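Local coordinates for dihydropteroate synthase (Xanthomonas albilineans, PDB 6Q62), which probably catalyses the condensation of para-aminobenzoate with 6-hydroxymethyl-7,8-dihydropterin diphosphate to give 7,8-dihydropteroate, a precursor of folate, at residues F33-T38 with V42-A47; G24-T29 with I84-R89; V100-F103 with V107-A110; G244-H249 with V265-D270; R89-A92 with P97-V100. All blocks are in the same frame, centred on the assembly; numbering follows the deposited sequence.

How the contacts relate
All five contacts belong to one TIM barrel. Contacts 1, 2, 5 and 3 follow one another round its wall, from strand 21-27 and helix 41-54 through helix 76-93 to strand 98-101 and helix 105-114. Contacts 1 and 2 have centres about 11 Å apart and touch. Contact 5 lies about 7 Å from contact 2, centre to centre, and shares R89 with it and V100 with contact 3. Contact 4, last in the chain, has its centre about 27 Å from that of contact 3. Contacts 2, 3 and 5 join helices to barrel strands or the loops after them, contact 1 a loop to a helix, contact 4 two helices; D101 of contact 3 lines the 6-chloroguanine pocket.

Contact 1: residues F33-T38 with V42-A47; sequences FSDGGT and VEAAVA. With ICB (1H-indole-2-carboxylic acid), chain G.
F33 turns its ring toward A44 with CG opposite the carbonyl carbon and beside the backbone N (chi1 -43°), and a chi2 of -73° lays one ring face against the methyl group of that alanine. The contact belongs to the TIM barrel of the pterin-binding family: 33-38 is part of the loop that follows the first barrel strand, 21-27, and 42-47 lies on the helix that comes next, 41-54. A44 CB sits 3.4 Å above the ring plane and over its centre, a CH-pi contact only 10° off the ring normal. Farther along the ring, F33 CZ comes within 3.5 Å of A45 N and also meets the A45 methyl, so the ring covers the backbone and methyls of A44 and A45. D35 adds a lesser contact from the loop, OD1 approaching A44 CB at 3.9 Å. E43 reaches toward T38 but spends OE2 on the backbone N of T40, near the start of the same helix. Across the loop from the helix, indole-2-carboxylic acid rests against the two glycines, whose lack of side chains allows the close approach: its O12 is 3.3 Å from G36 N, and its C07 lies 3.4 Å from G37 N.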
loop_
_atom_site.group_PDB
_atom_site.type_symbol
_atom_site.label_atom_id
_atom_site.label_comp_id
_atom_site.label_asym_id
_atom_site.label_seq_id
_atom_site.Cartn_x
_atom_site.Cartn_y
_atom_site.Cartn_z
ATOM N N PHE A 33 4.141 -14.899 21.087
ATOM C CA PHE A 33 5.567 -14.614 21.312
ATOM C C PHE A 33 6.455 -15.862 21.283
ATOM O O PHE A 33 5.976 -16.947 21.562
ATOM C CB PHE A 33 5.752 -13.840 22.642
ATOM C CG PHE A 33 4.726 -12.746 22.823
ATOM C CD1 PHE A 33 4.795 -11.574 22.074
ATOM C CD2 PHE A 33 3.651 -12.913 23.695
ATOM C CE1 PHE A 33 3.824 -10.575 22.216
ATOM C CE2 PHE A 33 2.677 -11.915 23.834
ATOM C CZ PHE A 33 2.772 -10.756 23.096
ATOM N N SER A 34 7.755 -15.692 20.974
ATOM C CA SER A 34 8.726 -16.799 20.928
ATOM C C SER A 34 9.835 -16.608 21.965
ATOM O O SER A 34 10.764 -17.418 22.040
ATOM C CB SER A 34 9.333 -16.906 19.527
ATOM O OG SER A 34 9.975 -15.698 19.149
ATOM N N ASP A 35 9.745 -15.535 22.760
ATOM C CA ASP A 35 10.725 -15.185 23.785
ATOM C C ASP A 35 10.296 -15.593 25.215
ATOM O O ASP A 35 10.855 -15.078 26.181
ATOM C CB ASP A 35 11.002 -13.675 23.731
ATOM C CG ASP A 35 9.813 -12.756 24.049
ATOM O OD1 ASP A 35 8.689 -13.272 24.258
ATOM O OD2 ASP A 35 10.013 -11.520 24.101
ATOM N N GLY A 36 9.324 -16.503 25.324
ATOM C CA GLY A 36 8.802 -16.963 26.598
ATOM C C GLY A 36 9.774 -17.646 27.542
ATOM O O GLY A 36 9.498 -17.710 28.745
ATOM N N GLY A 37 10.903 -18.141 27.016
ATOM C CA GLY A 37 11.935 -18.766 27.845
ATOM C C GLY A 37 12.428 -17.841 28.934
ATOM O O GLY A 37 12.706 -18.288 30.040
ATOM N N THR A 38 12.515 -16.536 28.651
ATOM C CA THR A 38 13.000 -15.577 29.665
ATOM C C THR A 38 12.069 -14.370 29.829
ATOM O O THR A 38 12.410 -13.438 30.554
ATOM C CB THR A 38 14.429 -15.097 29.300
ATOM O OG1 THR A 38 14.404 -14.297 28.105
ATOM C CG2 THR A 38 15.420 -16.242 29.149
ATOM N N VAL A 42 2.707 -11.209 29.580
ATOM C CA VAL A 42 2.314 -9.838 29.879
ATOM C C VAL A 42 3.419 -8.857 29.450
ATOM O O VAL A 42 3.116 -7.906 28.736
ATOM C CB VAL A 42 1.903 -9.679 31.370
ATOM C CG1 VAL A 42 1.869 -8.213 31.772
ATOM C CG2 VAL A 42 0.567 -10.348 31.631
ATOM N N GLU A 43 4.677 -9.096 29.857
ATOM C CA GLU A 43 5.766 -8.182 29.525
ATOM C C GLU A 43 6.002 -8.090 28.015
ATOM O O GLU A 43 6.297 -6.997 27.507
ATOM C CB GLU A 43 7.043 -8.509 30.305
ATOM C CG GLU A 43 8.155 -9.182 29.551
ATOM C CD GLU A 43 9.317 -9.493 30.459
ATOM O OE1 GLU A 43 10.181 -8.609 30.640
ATOM O OE2 GLU A 43 9.352 -10.614 31.011
ATOM N N ALA A 44 5.863 -9.226 27.296
ATOM C CA ALA A 44 6.031 -9.223 25.832
ATOM C C ALA A 44 4.889 -8.419 25.142
ATOM O O ALA A 44 5.144 -7.687 24.187
ATOM C CB ALA A 44 6.055 -10.653 25.320
ATOM N N ALA A 45 3.648 -8.541 25.642
ATOM C CA ALA A 45 2.499 -7.800 25.088
ATOM C C ALA A 45 2.634 -6.296 25.365
ATOM O O ALA A 45 2.369 -5.467 24.465
ATOM C CB ALA A 45 1.209 -8.327 25.693
ATOM N N VAL A 46 3.115 -5.940 26.568
ATOM C CA VAL A 46 3.303 -4.533 26.931
ATOM C C VAL A 46 4.384 -3.946 26.015
ATOM O O VAL A 46 4.143 -2.924 25.386
ATOM C CB VAL A 46 3.617 -4.345 28.430
ATOM C CG1 VAL A 46 4.075 -2.923 28.741
ATOM C CG2 VAL A 46 2.399 -4.718 29.287
ATOM N N ALA A 47 5.539 -4.617 25.890
ATOM C CA ALA A 47 6.605 -4.128 25.000
ATOM C C ALA A 47 6.094 -3.988 23.553
ATOM O O ALA A 47 6.420 -3.009 22.874
ATOM C CB ALA A 47 7.804 -5.066 25.056
HETATM C C10 ICB G . 8.852 -20.795 25.402
HETATM C C01 ICB G . 14.499 -22.863 26.545
HETATM C C02 ICB G . 13.777 -23.839 27.251
HETATM C C03 ICB G . 12.386 -23.812 27.297
HETATM C C04 ICB G . 11.718 -22.802 26.608
HETATM C C05 ICB G . 12.436 -21.808 25.856
HETATM C C06 ICB G . 13.837 -21.851 25.847
HETATM C C07 ICB G . 11.463 -20.963 25.254
HETATM C C08 ICB G . 10.220 -21.412 25.648
HETATM N N09 ICB G . 10.363 -22.536 26.466
HETATM O O11 ICB G . 7.839 -21.397 25.818
HETATM O O12 ICB G . 8.875 -19.713 24.788
#

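Contact 2: residues G24-T29 with I84-R89; sequences GIVNVT and IPVIER. With SO4 (sulfate ion), chain H.
V28 and V86 carry the tight part of this contact, their side chains lying alongside each other and pointing oppositely. V86 CG2 fits against both methyls of V28, 3.7 Å from V28 CG1 and 3.8 Å from V28 CG2. With chi1 at 174°, V86 keeps CG2 beside its own backbone N and facing V28. Two residues earlier, within strand 21-27, the packing is looser: V26 CG1 and V86 CG1 are 4.4 Å apart. A45 and V42 of helix 41-54 and I62 of the neighbouring strand close round the valines, adding further apolar side chains to the cluster. On the other side of the strand I25 and N27 line a sulfate site. N27, which takes no part in the valine packing, donates from ND2 to sulfate O1 at 3.0 Å, with a weaker bond to sulfate O3. R261 and H263 also bind this anion, probably acquired from the crystallisation liquor. On the outer side of helix 76-93, the exposed R89 bends back, NH1 making a weak bond in the guanidinium plane to P85 O. Alternate residues V26 and V28 packed against the surrounding helix layer, with N27 turned to an anion site at the strand's C-terminal end, fit the pattern of a TIM barrel.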
loop_
_atom_site.group_PDB
_atom_site.type_symbol
_atom_site.label_atom_id
_atom_site.label_comp_id
_atom_site.label_asym_id
_atom_site.label_seq_id
_atom_site.Cartn_x
_atom_site.Cartn_y
_atom_site.Cartn_z
ATOM N N GLY A 24 -3.758 -0.483 16.659
ATOM C CA GLY A 24 -2.692 -1.489 16.713
ATOM C C GLY A 24 -3.104 -2.714 17.499
ATOM O O GLY A 24 -3.597 -2.586 18.617
ATOM N N ILE A 25 -2.895 -3.916 16.916
ATOM C CA ILE A 25 -3.263 -5.189 17.525
ATOM C C ILE A 25 -2.272 -5.630 18.583
ATOM O O ILE A 25 -1.094 -5.845 18.274
ATOM C CB ILE A 25 -3.436 -6.280 16.436
ATOM C CG1 ILE A 25 -4.564 -5.906 15.456
ATOM C CG2 ILE A 25 -3.680 -7.658 17.075
ATOM C CD1 ILE A 25 -4.660 -6.816 14.196
ATOM N N VAL A 26 -2.742 -5.783 19.833
ATOM C CA VAL A 26 -1.914 -6.279 20.928
ATOM C C VAL A 26 -2.537 -7.577 21.429
ATOM O O VAL A 26 -3.473 -7.553 22.229
ATOM C CB VAL A 26 -1.696 -5.245 22.070
ATOM C CG1 VAL A 26 -0.791 -5.817 23.176
ATOM C CG2 VAL A 26 -1.142 -3.941 21.523
ATOM N N ASN A 27 -2.038 -8.730 20.936
ATOM C CA ASN A 27 -2.553 -10.017 21.380
ATOM C C ASN A 27 -1.765 -10.483 22.595
ATOM O O ASN A 27 -0.531 -10.491 22.581
ATOM C CB ASN A 27 -2.497 -11.044 20.261
ATOM C CG ASN A 27 -3.529 -10.831 19.185
ATOM O OD1 ASN A 27 -4.677 -10.454 19.444
ATOM N ND2 ASN A 27 -3.145 -11.093 17.957
ATOM N N VAL A 28 -2.481 -10.823 23.662
ATOM C CA VAL A 28 -1.828 -11.275 24.889
ATOM C C VAL A 28 -2.062 -12.774 24.962
ATOM O O VAL A 28 -2.957 -13.235 25.662
ATOM C CB VAL A 28 -2.343 -10.565 26.174
ATOM C CG1 VAL A 28 -1.393 -10.827 27.361
ATOM C CG2 VAL A 28 -2.547 -9.071 25.946
ATOM N N THR A 29 -1.304 -13.535 24.186
ATOM C CA THR A 29 -1.446 -14.993 24.199
ATOM C C THR A 29 -0.024 -15.555 24.185
ATOM O O THR A 29 0.837 -14.995 23.493
ATOM C CB THR A 29 -2.258 -15.532 22.982
ATOM O OG1 THR A 29 -1.606 -15.159 21.775
ATOM C CG2 THR A 29 -3.724 -15.051 22.952
ATOM N N ILE A 84 -5.795 -7.830 31.962
ATOM C CA ILE A 84 -5.769 -6.760 32.990
ATOM C C ILE A 84 -4.365 -6.232 33.279
ATOM O O ILE A 84 -4.191 -5.009 33.271
ATOM C CB ILE A 84 -6.528 -7.178 34.286
ATOM C CG1 ILE A 84 -7.992 -7.571 33.970
ATOM C CG2 ILE A 84 -6.408 -6.086 35.402
ATOM C CD1 ILE A 84 -8.819 -6.476 33.239
ATOM N N PRO A 85 -3.329 -7.073 33.515
ATOM C CA PRO A 85 -1.996 -6.502 33.798
ATOM C C PRO A 85 -1.459 -5.707 32.594
ATOM O O PRO A 85 -0.771 -4.705 32.774
ATOM C CB PRO A 85 -1.138 -7.725 34.119
ATOM C CG PRO A 85 -2.087 -8.827 34.377
ATOM C CD PRO A 85 -3.308 -8.548 33.586
ATOM N N VAL A 86 -1.802 -6.132 31.361
ATOM C CA VAL A 86 -1.370 -5.422 30.144
ATOM C C VAL A 86 -2.024 -4.040 30.054
ATOM O O VAL A 86 -1.332 -3.052 29.807
ATOM C CB VAL A 86 -1.616 -6.272 28.872
ATOM C CG1 VAL A 86 -1.300 -5.488 27.583
ATOM C CG2 VAL A 86 -0.768 -7.537 28.945
ATOM N N ILE A 87 -3.346 -3.972 30.308
ATOM C CA ILE A 87 -4.049 -2.682 30.309
ATOM C C ILE A 87 -3.463 -1.769 31.412
ATOM O O ILE A 87 -3.203 -0.598 31.148
ATOM C CB ILE A 87 -5.576 -2.890 30.494
ATOM C CG1 ILE A 87 -6.159 -3.583 29.246
ATOM C CG2 ILE A 87 -6.297 -1.553 30.759
ATOM C CD1 ILE A 87 -7.493 -4.219 29.446
ATOM N N GLU A 88 -3.239 -2.311 32.628
ATOM C CA GLU A 88 -2.718 -1.492 33.747
ATOM C C GLU A 88 -1.357 -0.876 33.388
ATOM O O GLU A 88 -1.121 0.312 33.611
ATOM C CB GLU A 88 -2.610 -2.329 35.038
ATOM C CG GLU A 88 -3.972 -2.724 35.594
ATOM C CD GLU A 88 -3.973 -3.635 36.804
ATOM O OE1 GLU A 88 -2.995 -4.393 36.979
ATOM O OE2 GLU A 88 -4.968 -3.616 37.562
ATOM N N ARG A 89 -0.490 -1.672 32.761
ATOM C CA ARG A 89 0.839 -1.189 32.367
ATOM C C ARG A 89 0.778 -0.220 31.191
ATOM O O ARG A 89 1.425 0.828 31.236
ATOM C CB ARG A 89 1.777 -2.365 32.080
ATOM C CG ARG A 89 2.292 -3.032 33.353
ATOM C CD ARG A 89 2.510 -4.522 33.164
ATOM N NE ARG A 89 3.106 -5.164 34.351
ATOM C CZ ARG A 89 2.426 -5.625 35.400
ATOM N NH1 ARG A 89 1.105 -5.529 35.439
ATOM N NH2 ARG A 89 3.064 -6.179 36.420
HETATM S S SO4 H . -5.799 -11.194 15.275
HETATM O O1 SO4 H . -4.341 -11.399 15.189
HETATM O O2 SO4 H . -6.504 -12.483 15.232
HETATM O O3 SO4 H . -6.158 -10.514 16.570
HETATM O O4 SO4 H . -6.271 -10.399 14.154
#

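Contact 3: residues V100-F103 with V107-A110; sequences VDTF and VMRA
T102 and V107 supply the closest approach, and it is van der Waals in kind: T102 OG1 lies 3.4 Å from V107 CB, and T102 CB lies 3.8 Å from V107 CG1. The threonine methyl turns to the next residue, T102 CG2 meeting M108 CG at 3.7 Å. M108 is extended (chi2 180°, chi3 -171°), which carries its CE to the backbone of F103, 3.7 Å from F103 C. A looser apolar pair, V100 CG2 with V107 CG1 at 4.3 Å, joins the strand to the same helix. The polar bonds run to residues outside the two segments: T102 OG1 is bonded to E79 OE2 and to K104 N, which fixes the threonine as the chain leaves the strand. D101 faces the other way, into the 6-chloroguanine pocket. The contact thus opens the beta-alpha-beta unit of strand 98-101, helix 105-114 and strand 118-121, with helix 76-93 flanking V107 and helix 130-137 flanking M108.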
loop_
_atom_site.group_PDB
_atom_site.type_symbol
_atom_site.label_atom_id
_atom_site.label_comp_id
_atom_site.label_asym_id
_atom_site.label_seq_id
_atom_site.Cartn_x
_atom_site.Cartn_y
_atom_site.Cartn_z
ATOM N N VAL A 100 -10.342 -2.885 24.649
ATOM C CA VAL A 100 -10.263 -4.262 25.101
ATOM C C VAL A 100 -11.087 -5.102 24.124
ATOM O O VAL A 100 -12.284 -4.812 23.884
ATOM C CB VAL A 100 -10.672 -4.464 26.590
ATOM C CG1 VAL A 100 -12.110 -3.981 26.877
ATOM C CG2 VAL A 100 -10.465 -5.921 27.027
ATOM N N ASP A 101 -10.460 -6.100 23.542
ATOM C CA ASP A 101 -11.108 -6.983 22.574
ATOM C C ASP A 101 -11.637 -8.208 23.338
ATOM O O ASP A 101 -10.886 -9.153 23.645
ATOM C CB ASP A 101 -10.065 -7.370 21.520
ATOM C CG ASP A 101 -10.472 -8.308 20.426
ATOM O OD1 ASP A 101 -11.578 -8.851 20.493
ATOM O OD2 ASP A 101 -9.670 -8.506 19.495
ATOM N N THR A 102 -12.917 -8.143 23.719
ATOM C CA THR A 102 -13.554 -9.219 24.488
ATOM C C THR A 102 -15.049 -9.231 24.192
ATOM O O THR A 102 -15.596 -8.186 23.826
ATOM C CB THR A 102 -13.311 -9.010 25.985
ATOM O OG1 THR A 102 -13.822 -10.148 26.714
ATOM C CG2 THR A 102 -13.949 -7.708 26.538
ATOM N N PHE A 103 -15.701 -10.386 24.378
ATOM C CA PHE A 103 -17.155 -10.462 24.265
ATOM C C PHE A 103 -17.768 -10.713 25.650
ATOM O O PHE A 103 -18.991 -10.826 25.755
ATOM C CB PHE A 103 -17.618 -11.557 23.276
ATOM C CG PHE A 103 -17.090 -12.942 23.514
ATOM C CD1 PHE A 103 -17.711 -13.798 24.423
ATOM C CD2 PHE A 103 -16.007 -13.417 22.791
ATOM C CE1 PHE A 103 -17.207 -15.089 24.651
ATOM C CE2 PHE A 103 -15.522 -14.718 23.001
ATOM C CZ PHE A 103 -16.127 -15.540 23.928
ATOM N N VAL A 107 -15.174 -9.215 31.667
ATOM C CA VAL A 107 -13.881 -8.699 31.187
ATOM C C VAL A 107 -14.061 -7.242 30.796
ATOM O O VAL A 107 -13.196 -6.425 31.102
ATOM C CB VAL A 107 -13.308 -9.543 30.020
ATOM C CG1 VAL A 107 -11.939 -9.002 29.572
ATOM C CG2 VAL A 107 -13.182 -11.020 30.436
ATOM N N MET A 108 -15.197 -6.895 30.172
ATOM C CA MET A 108 -15.460 -5.497 29.813
ATOM C C MET A 108 -15.407 -4.598 31.046
ATOM O O MET A 108 -14.728 -3.576 31.032
ATOM C CB MET A 108 -16.838 -5.352 29.141
ATOM C CG MET A 108 -16.968 -6.146 27.869
ATOM S SD MET A 108 -18.629 -5.894 27.189
ATOM C CE MET A 108 -18.627 -7.096 25.906
ATOM N N ARG A 109 -16.126 -4.992 32.130
ATOM C CA ARG A 109 -16.141 -4.187 33.357
ATOM C C ARG A 109 -14.779 -4.087 34.004
ATOM O O ARG A 109 -14.356 -2.994 34.387
ATOM C CB ARG A 109 -17.163 -4.760 34.348
ATOM C CG ARG A 109 -18.599 -4.661 33.842
ATOM C CD ARG A 109 -19.545 -5.130 34.929
ATOM N NE ARG A 109 -20.945 -5.051 34.515
ATOM C CZ ARG A 109 -21.718 -3.988 34.693
ATOM N NH1 ARG A 109 -21.217 -2.864 35.209
ATOM N NH2 ARG A 109 -22.979 -4.019 34.320
ATOM N N ALA A 110 -14.094 -5.223 34.161
ATOM C CA ALA A 110 -12.770 -5.243 34.794
ATOM C C ALA A 110 -11.740 -4.460 33.961
ATOM O O ALA A 110 -10.920 -3.728 34.522
ATOM C CB ALA A 110 -12.292 -6.682 34.994
#

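Contact 4: residues G244-H249 with V265-D270; sequences GSVAAH and VAATVD
T268 OG1 is gripped from two quarters: a water donates to it at 2.8 Å, and the hydroxyl is also bonded to D264 O one turn earlier. The same water lies 2.8 Å from H249 ND1, so it bridges the H249 ring and the T268 hydroxyl, beside the direct side-chain contacts. H249 is held at the other end of its ring as well, NE2 being bonded to the backbone N of L223, which fixes the rotation of the imidazole. Next to this polar bridge lies an apolar patch. V246 stands with CG1 opposite its backbone N (chi1 173°), and this brings CG2 against the methyl of A267, 3.8 Å from A267 CB, while V246 CG2 is also 3.9 Å from T268 OG1. H249 CB approaches T268 CG2 at 4.3 Å. The short segments run with an angle of 43° between their directions, axes 9.5 Å apart at closest. V246 and A267 also line a site for indole-2-carboxylic acid. Helices 242-254 and 265-279 flank strand 259-262 of the barrel, on which H249 and T268 rest through V262, while their outer faces meet the second subunit, where D270 forms a salt bridge with R235 of that chain.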
loop_
_atom_site.group_PDB
_atom_site.type_symbol
_atom_site.label_atom_id
_atom_site.label_comp_id
_atom_site.label_asym_id
_atom_site.label_seq_id
_atom_site.Cartn_x
_atom_site.Cartn_y
_atom_site.Cartn_z
ATOM N N GLY A 244 0.021 -6.782 1.008
ATOM C CA GLY A 244 -1.378 -6.937 0.630
ATOM C C GLY A 244 -2.331 -6.378 1.683
ATOM O O GLY A 244 -3.382 -5.821 1.336
ATOM N N SER A 245 -1.950 -6.524 2.973
ATOM C CA SER A 245 -2.758 -6.003 4.101
ATOM C C SER A 245 -2.762 -4.472 4.088
ATOM O O SER A 245 -3.822 -3.854 4.228
ATOM C CB SER A 245 -2.214 -6.524 5.422
ATOM O OG SER A 245 -2.336 -7.938 5.484
ATOM N N VAL A 246 -1.588 -3.864 3.876
ATOM C CA VAL A 246 -1.495 -2.399 3.828
ATOM C C VAL A 246 -2.344 -1.873 2.660
ATOM O O VAL A 246 -3.095 -0.920 2.835
ATOM C CB VAL A 246 -0.014 -1.947 3.743
ATOM C CG1 VAL A 246 0.074 -0.448 3.511
ATOM C CG2 VAL A 246 0.734 -2.338 5.011
ATOM N N ALA A 247 -2.283 -2.545 1.486
ATOM C CA ALA A 247 -3.098 -2.167 0.338
ATOM C C ALA A 247 -4.586 -2.276 0.709
ATOM O O ALA A 247 -5.338 -1.336 0.453
ATOM C CB ALA A 247 -2.792 -3.068 -0.841
ATOM N N ALA A 248 -5.000 -3.402 1.317
ATOM C CA ALA A 248 -6.407 -3.608 1.734
ATOM C C ALA A 248 -6.890 -2.505 2.695
ATOM O O ALA A 248 -7.982 -1.954 2.510
ATOM C CB ALA A 248 -6.565 -4.987 2.371
ATOM N N HIS A 249 -6.047 -2.128 3.654
ATOM C CA HIS A 249 -6.405 -1.071 4.599
ATOM C C HIS A 249 -6.492 0.292 3.950
ATOM O O HIS A 249 -7.409 1.060 4.266
ATOM C CB HIS A 249 -5.494 -1.101 5.818
ATOM C CG HIS A 249 -5.798 -2.310 6.662
ATOM N ND1 HIS A 249 -4.846 -3.264 6.928
ATOM C CD2 HIS A 249 -6.981 -2.708 7.200
ATOM C CE1 HIS A 249 -5.456 -4.198 7.648
ATOM N NE2 HIS A 249 -6.753 -3.913 7.815
ATOM N N VAL A 265 1.667 -1.534 11.969
ATOM C CA VAL A 265 1.326 -0.136 12.246
ATOM C C VAL A 265 2.160 0.845 11.428
ATOM O O VAL A 265 1.560 1.669 10.728
ATOM C CB VAL A 265 1.354 0.170 13.745
ATOM C CG1 VAL A 265 1.164 1.671 14.005
ATOM C CG2 VAL A 265 0.269 -0.638 14.473
ATOM N N ALA A 266 3.489 0.815 11.529
ATOM C CA ALA A 266 4.329 1.796 10.809
ATOM C C ALA A 266 4.049 1.808 9.315
ATOM O O ALA A 266 3.905 2.883 8.727
ATOM C CB ALA A 266 5.815 1.504 11.060
ATOM N N ALA A 267 3.913 0.612 8.699
ATOM C CA ALA A 267 3.641 0.544 7.264
ATOM C C ALA A 267 2.295 1.126 6.897
ATOM O O ALA A 267 2.192 1.859 5.900
ATOM C CB ALA A 267 3.750 -0.898 6.774
ATOM N N THR A 268 1.248 0.840 7.714
ATOM C CA THR A 268 -0.079 1.367 7.454
ATOM C C THR A 268 -0.093 2.895 7.630
ATOM O O THR A 268 -0.668 3.604 6.806
ATOM C CB THR A 268 -1.129 0.652 8.357
ATOM O OG1 THR A 268 -1.054 -0.781 8.158
ATOM C CG2 THR A 268 -2.556 1.131 8.068
ATOM N N VAL A 269 0.578 3.397 8.678
ATOM C CA VAL A 269 0.658 4.843 8.897
ATOM C C VAL A 269 1.313 5.516 7.691
ATOM O O VAL A 269 0.797 6.502 7.192
ATOM C CB VAL A 269 1.375 5.174 10.218
ATOM C CG1 VAL A 269 1.713 6.672 10.301
ATOM C CG2 VAL A 269 0.503 4.742 11.394
ATOM N N ASP A 270 2.406 4.954 7.203
ATOM C CA ASP A 270 3.093 5.516 6.009
ATOM C C ASP A 270 2.187 5.559 4.793
ATOM O O ASP A 270 2.101 6.594 4.106
ATOM C CB ASP A 270 4.357 4.695 5.723
ATOM C CG ASP A 270 5.496 4.992 6.675
ATOM O OD1 ASP A 270 5.257 5.665 7.707
ATOM O OD2 ASP A 270 6.612 4.535 6.418
HETATM O O HOH W 1 -2.044 -3.180 7.181
#

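Contact 5: residues R89-A92 with P97-V100; sequences RLVA and PLSV
The contact joins helix 76-93, near its end, to the following strand, 98-101, in the beta/alpha repeat of the TIM barrel, and does so through one leucine. L98 CD1 is the atom that does the touching. It pushes up against the helix backbone between L90 and V91, 3.6 Å from V91 N and 4.0 Å from L90 C, and meets the side chains at their roots, with V91 CB at 3.8 Å and L90 CB at 4.1 Å. L98 holds CG beside its backbone N (chi1 -54°) and continues extended to CD1 (chi2 173°), a shape that carries the methyl straight out from the strand to the helix. L90 turns the rest of its side chain to other apolar neighbours, V46 and L50 of helix 41-54 and L60 and I62 of strand 59-63, and L98 also touches L60. S99, next along the strand, bonds to D61 through OG. A single methyl thus lies against the helix main chain, whose carbonyls L90 O and V91 O are bonded to T94 OG1 and R13 NH2. The contact is apolar, resting on van der Waals fit and, probably, the hydrophobic burial of L98 and L90.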
loop_
_atom_site.group_PDB
_atom_site.type_symbol
_atom_site.label_atom_id
_atom_site.label_comp_id
_atom_site.label_asym_id
_atom_site.label_seq_id
_atom_site.Cartn_x
_atom_site.Cartn_y
_atom_site.Cartn_z
ATOM N N ARG A 89 -0.490 -1.672 32.761
ATOM C CA ARG A 89 0.839 -1.189 32.367
ATOM C C ARG A 89 0.778 -0.220 31.191
ATOM O O ARG A 89 1.425 0.828 31.236
ATOM C CB ARG A 89 1.777 -2.365 32.080
ATOM C CG ARG A 89 2.292 -3.032 33.353
ATOM C CD ARG A 89 2.510 -4.522 33.164
ATOM N NE ARG A 89 3.106 -5.164 34.351
ATOM C CZ ARG A 89 2.426 -5.625 35.400
ATOM N NH1 ARG A 89 1.105 -5.529 35.439
ATOM N NH2 ARG A 89 3.064 -6.179 36.420
ATOM N N LEU A 90 -0.016 -0.541 30.149
ATOM C CA LEU A 90 -0.129 0.345 28.987
ATOM C C LEU A 90 -0.830 1.679 29.290
ATOM O O LEU A 90 -0.456 2.692 28.707
ATOM C CB LEU A 90 -0.785 -0.366 27.777
ATOM C CG LEU A 90 0.057 -1.441 27.079
ATOM C CD1 LEU A 90 -0.757 -2.144 26.011
ATOM C CD2 LEU A 90 1.359 -0.855 26.450
ATOM N N VAL A 91 -1.814 1.698 30.197
ATOM C CA VAL A 91 -2.493 2.958 30.543
ATOM C C VAL A 91 -1.498 3.922 31.240
ATOM O O VAL A 91 -1.553 5.133 31.007
ATOM C CB VAL A 91 -3.824 2.735 31.314
ATOM C CG1 VAL A 91 -3.597 2.279 32.755
ATOM C CG2 VAL A 91 -4.709 3.981 31.256
ATOM N N ALA A 92 -0.552 3.366 31.998
ATOM C CA ALA A 92 0.477 4.139 32.701
ATOM C C ALA A 92 1.636 4.557 31.767
ATOM O O ALA A 92 2.331 5.545 32.049
ATOM C CB ALA A 92 1.029 3.319 33.848
ATOM N N PRO A 97 -5.673 6.030 23.549
ATOM C CA PRO A 97 -6.877 5.301 23.929
ATOM C C PRO A 97 -6.579 3.804 23.832
ATOM O O PRO A 97 -5.821 3.364 22.954
ATOM C CB PRO A 97 -7.880 5.700 22.850
ATOM C CG PRO A 97 -7.342 6.940 22.260
ATOM C CD PRO A 97 -5.897 6.829 22.333
ATOM N N LEU A 98 -7.145 3.027 24.753
ATOM C CA LEU A 98 -6.958 1.588 24.794
ATOM C C LEU A 98 -8.297 0.898 24.659
ATOM O O LEU A 98 -9.236 1.218 25.373
ATOM C CB LEU A 98 -6.283 1.136 26.103
ATOM C CG LEU A 98 -4.963 1.819 26.453
ATOM C CD1 LEU A 98 -4.516 1.409 27.827
ATOM C CD2 LEU A 98 -3.859 1.486 25.421
ATOM N N SER A 99 -8.364 -0.060 23.744
ATOM C CA SER A 99 -9.550 -0.868 23.537
ATOM C C SER A 99 -9.292 -2.266 24.101
ATOM O O SER A 99 -8.157 -2.755 24.090
ATOM C CB SER A 99 -9.823 -0.982 22.044
ATOM O OG SER A 99 -10.823 -1.949 21.763
ATOM N N VAL A 100 -10.342 -2.885 24.649
ATOM C CA VAL A 100 -10.263 -4.262 25.101
ATOM C C VAL A 100 -11.087 -5.102 24.124
ATOM O O VAL A 100 -12.284 -4.812 23.884
ATOM C CB VAL A 100 -10.672 -4.464 26.590
ATOM C CG1 VAL A 100 -12.110 -3.981 26.877
ATOM C CG2 VAL A 100 -10.465 -5.921 27.027
#